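Local coordinates for putative P450-like enzyme (Streptomyces himastatinicus ATCC 53653, PDB 5Z9J), which is a cytochrome P450-like haem-thiolate protein that probably acts as a monooxygenase, activating molecular oxygen at its iron in microbial secondary metabolism, at residues C285-T291 / Q306-T312. Numbering follows the deposited sequence.
Sequences CGVGRAT and QLLLVWT. With HEM (protoporphyrin IX containing Fe), chain E; TAM (tris(hydroxyethyl)aminomethane), chain F.
How a β ladder can present a side chain to a cofactor is illustrated by strands 287-291 and 307-310, antiparallel neighbours whose axes run at 146° and approach to 4.6 Å. V287 N donates to V310 O (2.9 Å) and V310 N to V287 O (2.8 Å); R289 N donates to L308 O and L308 N to R289 O, both 2.7 Å; G288-L309 and A290-L307 are non-hydrogen-bonded pairs. T291 N donates to Q306 O (2.9 Å), while T291 OG1 (chi1 p) accepts from Q306 N (2.9 Å) and hydrogen-bonds P303 O. These are inner strands of the P450 β-sheet beside the haem. R289 shares a face with V287, L308 and V310; its m, m, t chain leads away to the propionate, where NH1 donates to HEM O1A and G288 O (both 2.9 Å) and NH2 to HEM O2A (2.7 Å). V287 (m) puts CG2 4.0 Å from CB of V310 (t). L307 (t, p) and L309 (m, t) share the other face with A290, their ends turning back toward 287-291. W311, at the following helix's N-cap position, centres an inverse gamma turn; its m rotamer places CE3 3.4 Å from C285 O, and an ideal G286 CB would clash with W311 CE3 at 2.5 Å. N37 hydrogen-bonds W311 NE1; TAM C6 covers one indole face.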
# COMPACT_ATOMS: atom_id res chain seq x y z
N CYS A 285 4.46 0.93 -6.16
CA CYS A 285 5.53 0.69 -7.13
C CYS A 285 6.68 1.71 -7.05
O CYS A 285 7.62 1.64 -7.83
CB CYS A 285 4.93 0.63 -8.53
SG CYS A 285 4.18 2.12 -9.12
N GLY A 286 6.54 2.69 -6.17
CA GLY A 286 7.62 3.58 -5.83
C GLY A 286 7.45 4.19 -4.47
O GLY A 286 6.32 4.39 -4.02
N VAL A 287 8.56 4.45 -3.78
CA VAL A 287 8.51 5.16 -2.51
C VAL A 287 9.53 6.29 -2.50
O VAL A 287 10.60 6.20 -3.16
CB VAL A 287 8.76 4.22 -1.29
CG1 VAL A 287 7.72 3.09 -1.25
CG2 VAL A 287 10.13 3.63 -1.32
N GLY A 288 9.19 7.34 -1.73
CA GLY A 288 9.99 8.53 -1.65
C GLY A 288 11.00 8.51 -0.53
O GLY A 288 10.80 7.92 0.54
N ARG A 289 12.14 9.13 -0.81
CA ARG A 289 13.22 9.23 0.15
C ARG A 289 13.86 10.58 -0.02
O ARG A 289 13.81 11.16 -1.11
CB ARG A 289 14.21 8.09 -0.06
CG ARG A 289 13.70 6.69 0.30
CD ARG A 289 13.39 6.59 1.77
NE ARG A 289 13.11 5.25 2.29
CZ ARG A 289 11.91 4.67 2.31
NH1 ARG A 289 10.88 5.27 1.76
NH2 ARG A 289 11.75 3.48 2.85
N ALA A 290 14.47 11.11 1.03
CA ALA A 290 15.15 12.39 0.98
C ALA A 290 16.56 12.17 1.41
O ALA A 290 16.78 11.50 2.42
CB ALA A 290 14.47 13.43 1.89
N THR A 291 17.53 12.68 0.63
CA THR A 291 18.95 12.51 0.96
C THR A 291 19.40 13.48 2.05
O THR A 291 19.19 14.69 1.94
CB THR A 291 19.90 12.67 -0.30
OG1 THR A 291 19.75 13.95 -0.92
CG2 THR A 291 19.59 11.62 -1.34
N GLN A 306 17.94 16.12 -1.44
CA GLN A 306 17.22 15.88 -2.68
C GLN A 306 16.12 14.86 -2.47
O GLN A 306 16.22 14.00 -1.59
CB GLN A 306 18.16 15.40 -3.79
CG GLN A 306 19.21 16.41 -4.29
CD GLN A 306 18.62 17.67 -4.85
OE1 GLN A 306 17.89 17.63 -5.85
NE2 GLN A 306 18.97 18.82 -4.26
N LEU A 307 15.04 15.00 -3.23
CA LEU A 307 13.97 14.03 -3.22
C LEU A 307 14.33 12.89 -4.19
O LEU A 307 14.57 13.14 -5.37
CB LEU A 307 12.65 14.67 -3.63
CG LEU A 307 11.40 13.80 -3.70
CD1 LEU A 307 11.07 13.20 -2.32
CD2 LEU A 307 10.20 14.61 -4.19
N LEU A 308 14.35 11.67 -3.67
CA LEU A 308 14.64 10.48 -4.46
C LEU A 308 13.48 9.50 -4.44
O LEU A 308 13.01 9.06 -3.36
CB LEU A 308 15.94 9.83 -3.97
CG LEU A 308 16.43 8.57 -4.69
CD1 LEU A 308 16.92 8.96 -6.03
CD2 LEU A 308 17.60 7.94 -3.92
N LEU A 309 13.00 9.21 -5.65
CA LEU A 309 11.96 8.22 -5.89
C LEU A 309 12.59 6.89 -6.19
O LEU A 309 13.24 6.71 -7.21
CB LEU A 309 11.06 8.64 -7.04
CG LEU A 309 10.35 9.96 -6.73
CD1 LEU A 309 9.31 10.31 -7.79
CD2 LEU A 309 9.78 9.99 -5.32
N VAL A 310 12.37 5.96 -5.27
CA VAL A 310 12.84 4.60 -5.37
C VAL A 310 11.76 3.75 -6.07
O VAL A 310 10.68 3.49 -5.47
CB VAL A 310 13.15 4.02 -3.99
CG1 VAL A 310 13.53 2.56 -4.09
CG2 VAL A 310 14.20 4.86 -3.27
N TRP A 311 11.99 3.38 -7.35
CA TRP A 311 10.94 2.67 -8.10
C TRP A 311 11.03 1.15 -7.90
O TRP A 311 11.66 0.41 -8.67
CB TRP A 311 10.95 3.07 -9.57
CG TRP A 311 10.62 4.52 -9.73
CD1 TRP A 311 11.49 5.56 -9.98
CD2 TRP A 311 9.30 5.12 -9.63
NE1 TRP A 311 10.79 6.76 -10.03
CE2 TRP A 311 9.46 6.52 -9.83
CE3 TRP A 311 8.02 4.61 -9.40
CZ2 TRP A 311 8.36 7.40 -9.79
CZ3 TRP A 311 6.94 5.49 -9.36
CH2 TRP A 311 7.13 6.87 -9.55
N THR A 312 10.42 0.71 -6.80
CA THR A 312 10.32 -0.67 -6.44
C THR A 312 9.62 -1.41 -7.57
O THR A 312 10.00 -2.56 -7.88
CB THR A 312 9.54 -0.81 -5.11
OG1 THR A 312 8.31 -0.11 -5.25
CG2 THR A 312 10.33 -0.23 -3.96
CHA HEM E . 4.89 -0.27 4.83
CHB HEM E . 3.34 -2.15 0.70
CHC HEM E . -0.55 -3.81 3.03
CHD HEM E . 0.50 -1.15 6.85
C1A HEM E . 4.89 -0.63 3.50
C2A HEM E . 5.92 -0.39 2.49
C3A HEM E . 5.49 -0.93 1.35
C4A HEM E . 4.17 -1.52 1.59
CMA HEM E . 6.24 -0.90 0.01
CAA HEM E . 7.26 0.35 2.70
CBA HEM E . 7.07 1.87 2.71
CGA HEM E . 8.40 2.62 2.62
O1A HEM E . 8.42 3.86 2.46
O2A HEM E . 9.48 2.01 2.74
C1B HEM E . 2.19 -2.82 0.99
C2B HEM E . 1.50 -3.71 0.09
C3B HEM E . 0.43 -4.17 0.73
C4B HEM E . 0.40 -3.56 2.05
CMB HEM E . 2.02 -4.00 -1.33
CAB HEM E . -0.66 -5.14 0.27
CBB HEM E . -0.65 -5.75 -0.92
C1C HEM E . -0.62 -3.27 4.30
C2C HEM E . -1.66 -3.53 5.33
C3C HEM E . -1.34 -2.79 6.38
C4C HEM E . -0.15 -2.04 6.04
CMC HEM E . -2.82 -4.53 5.14
CAC HEM E . -2.01 -2.58 7.76
CBC HEM E . -3.09 -3.24 8.17
C1D HEM E . 1.74 -0.64 6.64
C2D HEM E . 2.41 0.25 7.53
C3D HEM E . 3.77 0.50 6.91
C4D HEM E . 3.81 -0.26 5.69
CMD HEM E . 1.87 0.86 8.86
CAD HEM E . 4.85 1.44 7.46
CBD HEM E . 5.82 0.70 8.34
CGD HEM E . 6.97 1.63 8.68
O1D HEM E . 7.12 2.70 8.03
O2D HEM E . 7.77 1.29 9.59
NA HEM E . 3.87 -1.32 2.90
NB HEM E . 1.47 -2.74 2.18
NC HEM E . 0.23 -2.35 4.79
ND HEM E . 2.60 -0.96 5.57
FE HEM E . 2.11 -1.94 3.96
C TAM F . 8.96 9.12 -14.05
C1 TAM F . 10.12 9.14 -15.13
C2 TAM F . 7.58 8.93 -14.68
C3 TAM F . 9.24 7.99 -13.01
C4 TAM F . 9.71 8.44 -16.43
C5 TAM F . 6.54 8.93 -13.57
C6 TAM F . 9.54 6.61 -13.63
N TAM F . 8.95 10.38 -13.30
O4 TAM F . 9.18 9.38 -17.35
O5 TAM F . 6.99 9.88 -12.58
O6 TAM F . 8.36 6.10 -14.22